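Local structure of pseudopodium-enriched atypical kinase 1 (Homo sapiens, 6BHC) at residues Ala71-Ala76 against Glu152-Thr157; Ala159-Asp164 against Asp174-Gln179; Ala167-Ser172 against Glu288-Pro293. The protein is a pseudokinase that dimerises in a novel way for a kinase fold and probably acts in signalling as a scaffold rather than an enzyme. The protein carries 1 engineered substitution. All coordinates share one frame; numbering follows the deposited sequence.

Interaction 1: residues Ala71-Ala76 against Glu152-Thr157; sequences AVYYTA and EVPCLT
Y73 faces P154 and T75 faces V153 with no hydrogen bond between the two segments: the backbones run roughly counter to each other, with Y73 CA and P154 CA 7.4 Å apart, and only side chains join them. The main meeting is a CH-pi contact. P154 lays its CG over one face of the Y73 phenol ring, 3.6 Å from the ring centroid and only 17° off the normal. The carbon sits somewhat toward the rim, nearest the inner part of the ring, with Y73 CG 3.5 Å from P154 CG, and the two side chains cross at about a right angle. A chi1 of -73° puts Y73 CG beside the backbone N and turns one ring face to the proline; the OH is hydrogen-bonded to Q118. Beside this pair, T75 CG2 meets V153 CG1 at 3.6 Å, methyl against methyl, while T75 OG1 is hydrogen-bonded to T60 OG1. Strand 71-78 pairs with strand 85-91 in the N-lobe sheet, and residues 152-157 follow strand 143-150 as the kinase hinge. Y73 also touches K89 of strand 85-91 and, with P154, L210 of strand 209-212. Y73 thus spans from the roof to the floor of the cleft near where active kinases hold the adenine of ATP, consistent with an unusual catalytic cleft. Residues 152-157 then lead into helix 158-163.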
loop_
_atom_site.group_PDB
_atom_site.type_symbol
_atom_site.label_atom_id
_atom_site.label_comp_id
_atom_site.label_asym_id
_atom_site.label_seq_id
_atom_site.Cartn_x
_atom_site.Cartn_y
_atom_site.Cartn_z
ATOM N N ALA A 71 -15.471 -4.561 -38.239
ATOM C CA ALA A 71 -14.262 -4.027 -38.849
ATOM C C ALA A 71 -13.130 -5.033 -38.711
ATOM O O ALA A 71 -13.256 -6.062 -38.042
ATOM C CB ALA A 71 -13.868 -2.690 -38.217
ATOM N N VAL A 72 -12.015 -4.711 -39.360
ATOM C CA VAL A 72 -10.764 -5.440 -39.218
ATOM C C VAL A 72 -9.739 -4.486 -38.617
ATOM O O VAL A 72 -9.780 -3.274 -38.854
ATOM C CB VAL A 72 -10.284 -6.020 -40.571
ATOM C CG1 VAL A 72 -9.878 -4.907 -41.531
ATOM C CG2 VAL A 72 -9.154 -7.007 -40.368
ATOM N N TYR A 73 -8.832 -5.034 -37.812
ATOM C CA TYR A 73 -7.870 -4.238 -37.060
ATOM C C TYR A 73 -6.447 -4.573 -37.481
ATOM O O TYR A 73 -6.110 -5.741 -37.697
ATOM C CB TYR A 73 -8.013 -4.466 -35.555
ATOM C CG TYR A 73 -9.239 -3.834 -34.944
ATOM C CD1 TYR A 73 -9.211 -2.524 -34.482
ATOM C CD2 TYR A 73 -10.422 -4.550 -34.816
ATOM C CE1 TYR A 73 -10.328 -1.944 -33.913
ATOM C CE2 TYR A 73 -11.544 -3.979 -34.250
ATOM C CZ TYR A 73 -11.492 -2.677 -33.801
ATOM O OH TYR A 73 -12.606 -2.104 -33.237
ATOM N N TYR A 74 -5.612 -3.539 -37.574
ATOM C CA TYR A 74 -4.197 -3.695 -37.879
ATOM C C TYR A 74 -3.390 -2.791 -36.963
ATOM O O TYR A 74 -3.700 -1.603 -36.832
ATOM C CB TYR A 74 -3.896 -3.349 -39.342
ATOM C CG TYR A 74 -4.438 -4.334 -40.351
ATOM C CD1 TYR A 74 -5.717 -4.194 -40.871
ATOM C CD2 TYR A 74 -3.662 -5.397 -40.796
ATOM C CE1 TYR A 74 -6.214 -5.090 -41.800
ATOM C CE2 TYR A 74 -4.148 -6.298 -41.724
ATOM C CZ TYR A 74 -5.425 -6.140 -42.222
ATOM O OH TYR A 74 -5.915 -7.034 -43.145
ATOM N N THR A 75 -2.363 -3.350 -36.330
ATOM C CA THR A 75 -1.424 -2.531 -35.580
ATOM C C THR A 75 -0.614 -1.672 -36.541
ATOM O O THR A 75 -0.192 -2.134 -37.604
ATOM C CB THR A 75 -0.493 -3.408 -34.743
ATOM O OG1 THR A 75 0.275 -4.252 -35.608
ATOM C CG2 THR A 75 -1.298 -4.274 -33.790
ATOM N N ALA A 76 -0.405 -0.412 -36.171
ATOM C CA ALA A 76 0.242 0.535 -37.065
ATOM C C ALA A 76 1.151 1.466 -36.276
ATOM O O ALA A 76 0.965 1.689 -35.077
ATOM C CB ALA A 76 -0.783 1.355 -37.856
ATOM N N GLU A 152 -6.241 1.831 -27.992
ATOM C CA GLU A 152 -6.345 0.540 -27.311
ATOM C C GLU A 152 -6.355 -0.546 -28.379
ATOM O O GLU A 152 -7.366 -0.765 -29.050
ATOM C CB GLU A 152 -7.594 0.481 -26.438
ATOM C CG GLU A 152 -7.584 1.437 -25.248
ATOM C CD GLU A 152 -7.886 2.872 -25.640
ATOM O OE1 GLU A 152 -8.545 3.083 -26.680
ATOM O OE2 GLU A 152 -7.460 3.791 -24.906
ATOM N N VAL A 153 -5.225 -1.227 -28.538
ATOM C CA VAL A 153 -5.052 -2.209 -29.606
ATOM C C VAL A 153 -5.730 -3.519 -29.227
ATOM O O VAL A 153 -5.370 -4.132 -28.212
ATOM C CB VAL A 153 -3.564 -2.436 -29.911
ATOM C CG1 VAL A 153 -3.401 -3.557 -30.923
ATOM C CG2 VAL A 153 -2.929 -1.154 -30.423
ATOM N N PRO A 154 -6.706 -3.987 -30.002
ATOM C CA PRO A 154 -7.320 -5.286 -29.710
ATOM C C PRO A 154 -6.464 -6.435 -30.217
ATOM O O PRO A 154 -5.923 -6.398 -31.325
ATOM C CB PRO A 154 -8.657 -5.217 -30.457
ATOM C CG PRO A 154 -8.379 -4.317 -31.606
ATOM C CD PRO A 154 -7.375 -3.298 -31.120
ATOM N N CYS A 155 -6.344 -7.466 -29.381
ATOM C CA CYS A 155 -5.602 -8.668 -29.736
ATOM C C CYS A 155 -6.502 -9.798 -30.209
ATOM O O CYS A 155 -6.037 -10.665 -30.957
ATOM C CB CYS A 155 -4.774 -9.149 -28.539
ATOM S SG CYS A 155 -3.747 -7.865 -27.796
ATOM N N LEU A 156 -7.766 -9.797 -29.797
ATOM C CA LEU A 156 -8.745 -10.810 -30.172
ATOM C C LEU A 156 -10.099 -10.358 -29.640
ATOM O O LEU A 156 -10.199 -9.374 -28.901
ATOM C CB LEU A 156 -8.377 -12.195 -29.628
ATOM C CG LEU A 156 -8.520 -12.445 -28.124
ATOM C CD1 LEU A 156 -8.593 -13.937 -27.845
ATOM C CD2 LEU A 156 -7.377 -11.817 -27.338
ATOM N N THR A 157 -11.141 -11.082 -30.031
ATOM C CA THR A 157 -12.479 -10.864 -29.505
ATOM C C THR A 157 -12.813 -11.931 -28.472
ATOM O O THR A 157 -12.107 -12.931 -28.322
ATOM C CB THR A 157 -13.524 -10.880 -30.623
ATOM O OG1 THR A 157 -13.484 -12.146 -31.292
ATOM C CG2 THR A 157 -13.263 -9.768 -31.626
#

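Interaction 2: residues Ala159-Asp164 against Asp174-Gln179; sequences ADFVRD and DLYERQ
F161 and V162 of helix 158-163 reach Y176 and Q179 of helix 173-194: the short helical segments run nearly antiparallel, at 167°, and their axes stand 12.7 Å apart, so side chains do the joining, the two aromatic rings and Q179 reaching farthest. The first to meet helix 158-163 is Y176. Its CG lies anti to the backbone N (chi1 175°), which sends the ring out toward that helix. There it runs alongside F161 in the opposite direction; the planes are only 21° from parallel, yet the rings are displaced so far that little of one lies over the other, and F161 CE2 touches Y176 CE1 at 3.6 Å. Farther out, Y176 OH lies 3.6 Å from V162 CG2 and is hydrogen-bonded to the M289 carbonyl. Cutting this residue back to alanine would take away the donor to M289 O and is likely to open a gap between F161, V162 and H169, whose ring also meets the tyrosine. E177 and R178 turn to other partners, E177 to S319 and S322 among them, R178 to a salt bridge with E407. One turn on from Y176, Q179 brings its amide OE1 to 3.8 Å from F161 CZ, a plain contact with the amide steeply tilted to the ring. On the far side of helix 158-163, R163 grips D160 OD1 end-on with NH1 and NH2, while D160 OD2 accepts T157 N at the helix start. Helices 158-163 and 173-194 correspond to the D and E helices of the kinase C-lobe, and this aromatic contact joins them just after the hinge.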
loop_
_atom_site.group_PDB
_atom_site.type_symbol
_atom_site.label_atom_id
_atom_site.label_comp_id
_atom_site.label_asym_id
_atom_site.label_seq_id
_atom_site.Cartn_x
_atom_site.Cartn_y
_atom_site.Cartn_z
ATOM N N ALA A 159 -15.385 -13.808 -28.795
ATOM C CA ALA A 159 -15.714 -14.958 -29.633
ATOM C C ALA A 159 -14.475 -15.794 -29.934
ATOM O O ALA A 159 -14.527 -17.028 -29.886
ATOM C CB ALA A 159 -16.378 -14.495 -30.930
ATOM N N ASP A 160 -13.351 -15.141 -30.241
ATOM C CA ASP A 160 -12.111 -15.876 -30.472
ATOM C C ASP A 160 -11.635 -16.559 -29.199
ATOM O O ASP A 160 -11.152 -17.697 -29.237
ATOM C CB ASP A 160 -11.029 -14.936 -31.003
ATOM C CG ASP A 160 -11.421 -14.258 -32.301
ATOM O OD1 ASP A 160 -12.101 -14.896 -33.133
ATOM O OD2 ASP A 160 -11.046 -13.080 -32.486
ATOM N N PHE A 161 -11.756 -15.875 -28.060
ATOM C CA PHE A 161 -11.346 -16.458 -26.788
ATOM C C PHE A 161 -12.197 -17.672 -26.442
ATOM O O PHE A 161 -11.674 -18.714 -26.032
ATOM C CB PHE A 161 -11.428 -15.398 -25.688
ATOM C CG PHE A 161 -11.295 -15.950 -24.299
ATOM C CD1 PHE A 161 -10.057 -16.311 -23.797
ATOM C CD2 PHE A 161 -12.411 -16.096 -23.490
ATOM C CE1 PHE A 161 -9.933 -16.815 -22.518
ATOM C CE2 PHE A 161 -12.294 -16.599 -22.209
ATOM C CZ PHE A 161 -11.054 -16.959 -21.723
ATOM N N VAL A 162 -13.517 -17.555 -26.607
ATOM C CA VAL A 162 -14.407 -18.675 -26.313
ATOM C C VAL A 162 -14.127 -19.843 -27.253
ATOM O O VAL A 162 -14.126 -21.008 -26.835
ATOM C CB VAL A 162 -15.877 -18.217 -26.387
ATOM C CG1 VAL A 162 -16.817 -19.408 -26.315
ATOM C CG2 VAL A 162 -16.181 -17.235 -25.263
ATOM N N ARG A 163 -13.866 -19.549 -28.530
ATOM C CA ARG A 163 -13.616 -20.609 -29.503
ATOM C C ARG A 163 -12.347 -21.387 -29.170
ATOM O O ARG A 163 -12.289 -22.604 -29.381
ATOM C CB ARG A 163 -13.529 -20.016 -30.911
ATOM C CG ARG A 163 -13.353 -21.052 -32.013
ATOM C CD ARG A 163 -13.383 -20.426 -33.404
ATOM N NE ARG A 163 -12.227 -19.570 -33.661
ATOM C CZ ARG A 163 -12.266 -18.241 -33.675
ATOM N NH1 ARG A 163 -13.408 -17.604 -33.449
ATOM N NH2 ARG A 163 -11.162 -17.546 -33.920
ATOM N N ASP A 164 -11.327 -20.712 -28.650
ATOM C CA ASP A 164 -10.041 -21.340 -28.376
ATOM C C ASP A 164 -9.934 -21.910 -26.967
ATOM O O ASP A 164 -8.874 -22.435 -26.608
ATOM C CB ASP A 164 -8.906 -20.335 -28.599
ATOM C CG ASP A 164 -8.918 -19.742 -29.993
ATOM O OD1 ASP A 164 -9.353 -20.439 -30.934
ATOM O OD2 ASP A 164 -8.495 -18.577 -30.148
ATOM N N ASP A 174 -13.068 -24.376 -13.132
ATOM C CA ASP A 174 -13.069 -23.303 -12.142
ATOM C C ASP A 174 -12.365 -22.061 -12.670
ATOM O O ASP A 174 -12.860 -20.940 -12.504
ATOM C CB ASP A 174 -12.410 -23.782 -10.849
ATOM C CG ASP A 174 -13.163 -24.921 -10.198
ATOM O OD1 ASP A 174 -13.979 -25.568 -10.887
ATOM O OD2 ASP A 174 -12.938 -25.171 -8.997
ATOM N N LEU A 175 -11.212 -22.241 -13.317
ATOM C CA LEU A 175 -10.460 -21.096 -13.815
ATOM C C LEU A 175 -11.171 -20.431 -14.988
ATOM O O LEU A 175 -11.247 -19.199 -15.054
ATOM C CB LEU A 175 -9.049 -21.533 -14.212
ATOM C CG LEU A 175 -8.101 -20.437 -14.701
ATOM C CD1 LEU A 175 -8.069 -19.274 -13.721
ATOM C CD2 LEU A 175 -6.703 -20.999 -14.910
ATOM N N TYR A 176 -11.706 -21.224 -15.918
ATOM C CA TYR A 176 -12.331 -20.636 -17.099
ATOM C C TYR A 176 -13.621 -19.909 -16.739
ATOM O O TYR A 176 -13.854 -18.782 -17.192
ATOM C CB TYR A 176 -12.601 -21.706 -18.160
ATOM C CG TYR A 176 -13.359 -21.150 -19.346
ATOM C CD1 TYR A 176 -12.708 -20.401 -20.319
ATOM C CD2 TYR A 176 -14.727 -21.347 -19.479
ATOM C CE1 TYR A 176 -13.397 -19.875 -21.395
ATOM C CE2 TYR A 176 -15.424 -20.826 -20.551
ATOM C CZ TYR A 176 -14.753 -20.092 -21.507
ATOM O OH TYR A 176 -15.440 -19.569 -22.579
ATOM N N GLU A 177 -14.478 -20.539 -15.932
ATOM C CA GLU A 177 -15.759 -19.922 -15.605
ATOM C C GLU A 177 -15.603 -18.725 -14.675
ATOM O O GLU A 177 -16.517 -17.897 -14.599
ATOM C CB GLU A 177 -16.706 -20.959 -14.995
ATOM C CG GLU A 177 -17.039 -22.104 -15.947
ATOM C CD GLU A 177 -18.263 -22.899 -15.527
ATOM O OE1 GLU A 177 -18.880 -22.562 -14.494
ATOM O OE2 GLU A 177 -18.613 -23.863 -16.239
ATOM N N ARG A 178 -14.473 -18.611 -13.973
ATOM C CA ARG A 178 -14.204 -17.382 -13.233
ATOM C C ARG A 178 -13.826 -16.249 -14.181
ATOM O O ARG A 178 -14.256 -15.106 -13.990
ATOM C CB ARG A 178 -13.104 -17.608 -12.194
ATOM C CG ARG A 178 -12.817 -16.374 -11.346
ATOM C CD ARG A 178 -11.848 -16.652 -10.205
ATOM N NE ARG A 178 -11.637 -15.455 -9.396
ATOM C CZ ARG A 178 -12.378 -15.121 -8.344
ATOM N NH1 ARG A 178 -13.381 -15.899 -7.960
ATOM N NH2 ARG A 178 -12.117 -14.010 -7.671
ATOM N N GLN A 179 -13.024 -16.547 -15.210
ATOM C CA GLN A 179 -12.727 -15.542 -16.228
ATOM C C GLN A 179 -13.994 -15.074 -16.930
ATOM O O GLN A 179 -14.097 -13.902 -17.309
ATOM C CB GLN A 179 -11.740 -16.094 -17.259
ATOM C CG GLN A 179 -10.393 -16.516 -16.700
ATOM C CD GLN A 179 -9.454 -17.014 -17.784
ATOM O OE1 GLN A 179 -8.979 -16.238 -18.612
ATOM N NE2 GLN A 179 -9.193 -18.315 -17.789
#

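Interaction 3: residues Ala167-Ser172 against Glu288-Pro293; sequences AQHGKS and EMLHLP
H169 and H291 meet edge to edge, and the one hydrogen bond across the contact joins their ND1 atoms, 3.0 Å apart. It is fairly straight at 156°, each nitrogen lying near the plane of the other ring, and either ring could be the donor. The outer nitrogens are engaged too: H169 NE2 with E177 OE2, H291 NE2 with the V162 carbonyl. Such a chain of contacts probably leaves one of the two imidazoles doubly protonated, and the E177 carboxylate would favour a positive charge here. As an aromatic pair, the ring centres are 5.1 Å apart and the planes 41° from each other, so the rings do not stack. Packing closes the rest of the contact. The H169 chi1 of -169° carries the imidazole away from the backbone N, toward the turn at 290-291, where H169 CE1 lies 3.6 Å from L290 O and 4.1 Å from L290 CD2. Backbone bonds shape the receiving side: H291 takes a positive phi and its N bonds to E288 O at 3.0 Å. The bond from L292 N back to the preceding turn completes a Schellman motif. H291 is the C-prime residue of that motif, which ends helix 277-289, the F helix of the kinase C-lobe; the histidine pair fastens this helix end to helix 166-171.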
loop_
_atom_site.group_PDB
_atom_site.type_symbol
_atom_site.label_atom_id
_atom_site.label_comp_id
_atom_site.label_asym_id
_atom_site.label_seq_id
_atom_site.Cartn_x
_atom_site.Cartn_y
_atom_site.Cartn_z
ATOM N N ALA A 167 -11.129 -26.717 -24.709
ATOM C CA ALA A 167 -10.405 -27.739 -23.960
ATOM C C ALA A 167 -10.096 -27.275 -22.541
ATOM O O ALA A 167 -10.141 -28.074 -21.599
ATOM C CB ALA A 167 -9.119 -28.119 -24.694
ATOM N N GLN A 168 -9.779 -25.988 -22.367
ATOM C CA GLN A 168 -9.495 -25.478 -21.030
ATOM C C GLN A 168 -10.744 -25.450 -20.160
ATOM O O GLN A 168 -10.649 -25.607 -18.937
ATOM C CB GLN A 168 -8.875 -24.084 -21.116
ATOM C CG GLN A 168 -7.401 -24.088 -21.496
ATOM C CD GLN A 168 -6.530 -24.742 -20.440
ATOM O OE1 GLN A 168 -6.611 -24.411 -19.257
ATOM N NE2 GLN A 168 -5.693 -25.684 -20.863
ATOM N N HIS A 169 -11.916 -25.245 -20.764
ATOM C CA HIS A 169 -13.155 -25.306 -19.996
ATOM C C HIS A 169 -13.397 -26.715 -19.469
ATOM O O HIS A 169 -13.859 -26.890 -18.337
ATOM C CB HIS A 169 -14.328 -24.837 -20.858
ATOM C CG HIS A 169 -15.592 -24.610 -20.088
ATOM N ND1 HIS A 169 -16.766 -24.211 -20.688
ATOM C CD2 HIS A 169 -15.865 -24.719 -18.766
ATOM C CE1 HIS A 169 -17.710 -24.088 -19.771
ATOM N NE2 HIS A 169 -17.188 -24.391 -18.596
ATOM N N GLY A 170 -13.069 -27.730 -20.269
ATOM C CA GLY A 170 -13.218 -29.101 -19.812
ATOM C C GLY A 170 -12.175 -29.496 -18.783
ATOM O O GLY A 170 -12.479 -30.219 -17.830
ATOM N N LYS A 171 -10.938 -29.027 -18.958
ATOM C CA LYS A 171 -9.861 -29.399 -18.046
ATOM C C LYS A 171 -9.895 -28.578 -16.762
ATOM O O LYS A 171 -9.739 -29.130 -15.666
ATOM C CB LYS A 171 -8.505 -29.238 -18.740
ATOM C CG LYS A 171 -7.307 -29.516 -17.842
ATOM C CD LYS A 171 -5.994 -29.240 -18.560
ATOM C CE LYS A 171 -4.801 -29.477 -17.643
ATOM N NZ LYS A 171 -4.719 -30.888 -17.167
ATOM N N SER A 172 -10.094 -27.265 -16.872
ATOM C CA SER A 172 -10.081 -26.356 -15.725
ATOM C C SER A 172 -11.369 -25.547 -15.719
ATOM O O SER A 172 -11.381 -24.372 -16.113
ATOM C CB SER A 172 -8.859 -25.437 -15.766
ATOM O OG SER A 172 -7.663 -26.186 -15.891
ATOM N N GLU A 288 -23.412 -18.686 -24.430
ATOM C CA GLU A 288 -22.398 -18.810 -25.473
ATOM C C GLU A 288 -20.990 -18.813 -24.887
ATOM O O GLU A 288 -20.132 -19.586 -25.331
ATOM C CB GLU A 288 -22.562 -17.685 -26.494
ATOM C CG GLU A 288 -23.868 -17.767 -27.276
ATOM C CD GLU A 288 -24.023 -16.653 -28.296
ATOM O OE1 GLU A 288 -23.567 -15.522 -28.026
ATOM O OE2 GLU A 288 -24.602 -16.913 -29.372
ATOM N N MET A 289 -20.733 -17.962 -23.891
ATOM C CA MET A 289 -19.430 -17.959 -23.236
ATOM C C MET A 289 -19.153 -19.260 -22.493
ATOM O O MET A 289 -17.985 -19.600 -22.277
ATOM C CB MET A 289 -19.324 -16.775 -22.276
ATOM C CG MET A 289 -19.325 -15.428 -22.975
ATOM S SD MET A 289 -19.052 -14.052 -21.847
ATOM C CE MET A 289 -17.369 -14.373 -21.326
ATOM N N LEU A 290 -20.194 -19.992 -22.100
ATOM C CA LEU A 290 -20.036 -21.305 -21.495
ATOM C C LEU A 290 -20.057 -22.426 -22.529
ATOM O O LEU A 290 -20.349 -23.576 -22.179
ATOM C CB LEU A 290 -21.120 -21.532 -20.440
ATOM C CG LEU A 290 -21.048 -20.571 -19.254
ATOM C CD1 LEU A 290 -22.188 -20.830 -18.285
ATOM C CD2 LEU A 290 -19.701 -20.681 -18.551
ATOM N N HIS A 291 -19.761 -22.107 -23.791
ATOM C CA HIS A 291 -19.686 -23.086 -24.875
ATOM C C HIS A 291 -21.010 -23.816 -25.076
ATOM O O HIS A 291 -21.040 -24.995 -25.435
ATOM C CB HIS A 291 -18.543 -24.078 -24.646
ATOM C CG HIS A 291 -17.194 -23.433 -24.610
ATOM N ND1 HIS A 291 -16.527 -23.163 -23.436
ATOM C CD2 HIS A 291 -16.396 -22.978 -25.607
ATOM C CE1 HIS A 291 -15.372 -22.584 -23.709
ATOM N NE2 HIS A 291 -15.268 -22.459 -25.020
ATOM N N LEU A 292 -22.112 -23.117 -24.851
ATOM C CA LEU A 292 -23.439 -23.627 -25.130
ATOM C C LEU A 292 -24.071 -22.832 -26.268
ATOM O O LEU A 292 -23.737 -21.661 -26.468
ATOM C CB LEU A 292 -24.337 -23.543 -23.891
ATOM C CG LEU A 292 -23.805 -24.220 -22.627
ATOM C CD1 LEU A 292 -24.710 -23.922 -21.442
ATOM C CD2 LEU A 292 -23.668 -25.718 -22.843
ATOM N N PRO A 293 -24.973 -23.433 -27.036
ATOM C CA PRO A 293 -25.632 -22.680 -28.106
ATOM C C PRO A 293 -26.580 -21.633 -27.543
ATOM O O PRO A 293 -26.944 -21.646 -26.365
ATOM C CB PRO A 293 -26.393 -23.758 -28.887
ATOM C CG PRO A 293 -26.612 -24.850 -27.899
ATOM C CD PRO A 293 -25.410 -24.839 -26.997
#

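Interactions 2 and 3 form one continuous cluster, their centres only 6 Å apart and their segments alternating along the chain. Two probable hydrogen bonds of 2.6 Å stitch them together, Y176 OH to M289 O and V162 O to H291 NE2, and the Y176 ring packs on H169, with CD2 3.4 Å from H169 CG. Helix 158-163, helix 166-171, helix 173-194 and the end of helix 277-289 thus converge on a single C-lobe patch. Interaction 1 lies at the cleft between the lobes, its centre 19 Å from that of interaction 2 and 24 Å from that of interaction 3. It connects where strand 156-157 runs into helix 158-163, with L156 CD1 3.7 Å from F161 N.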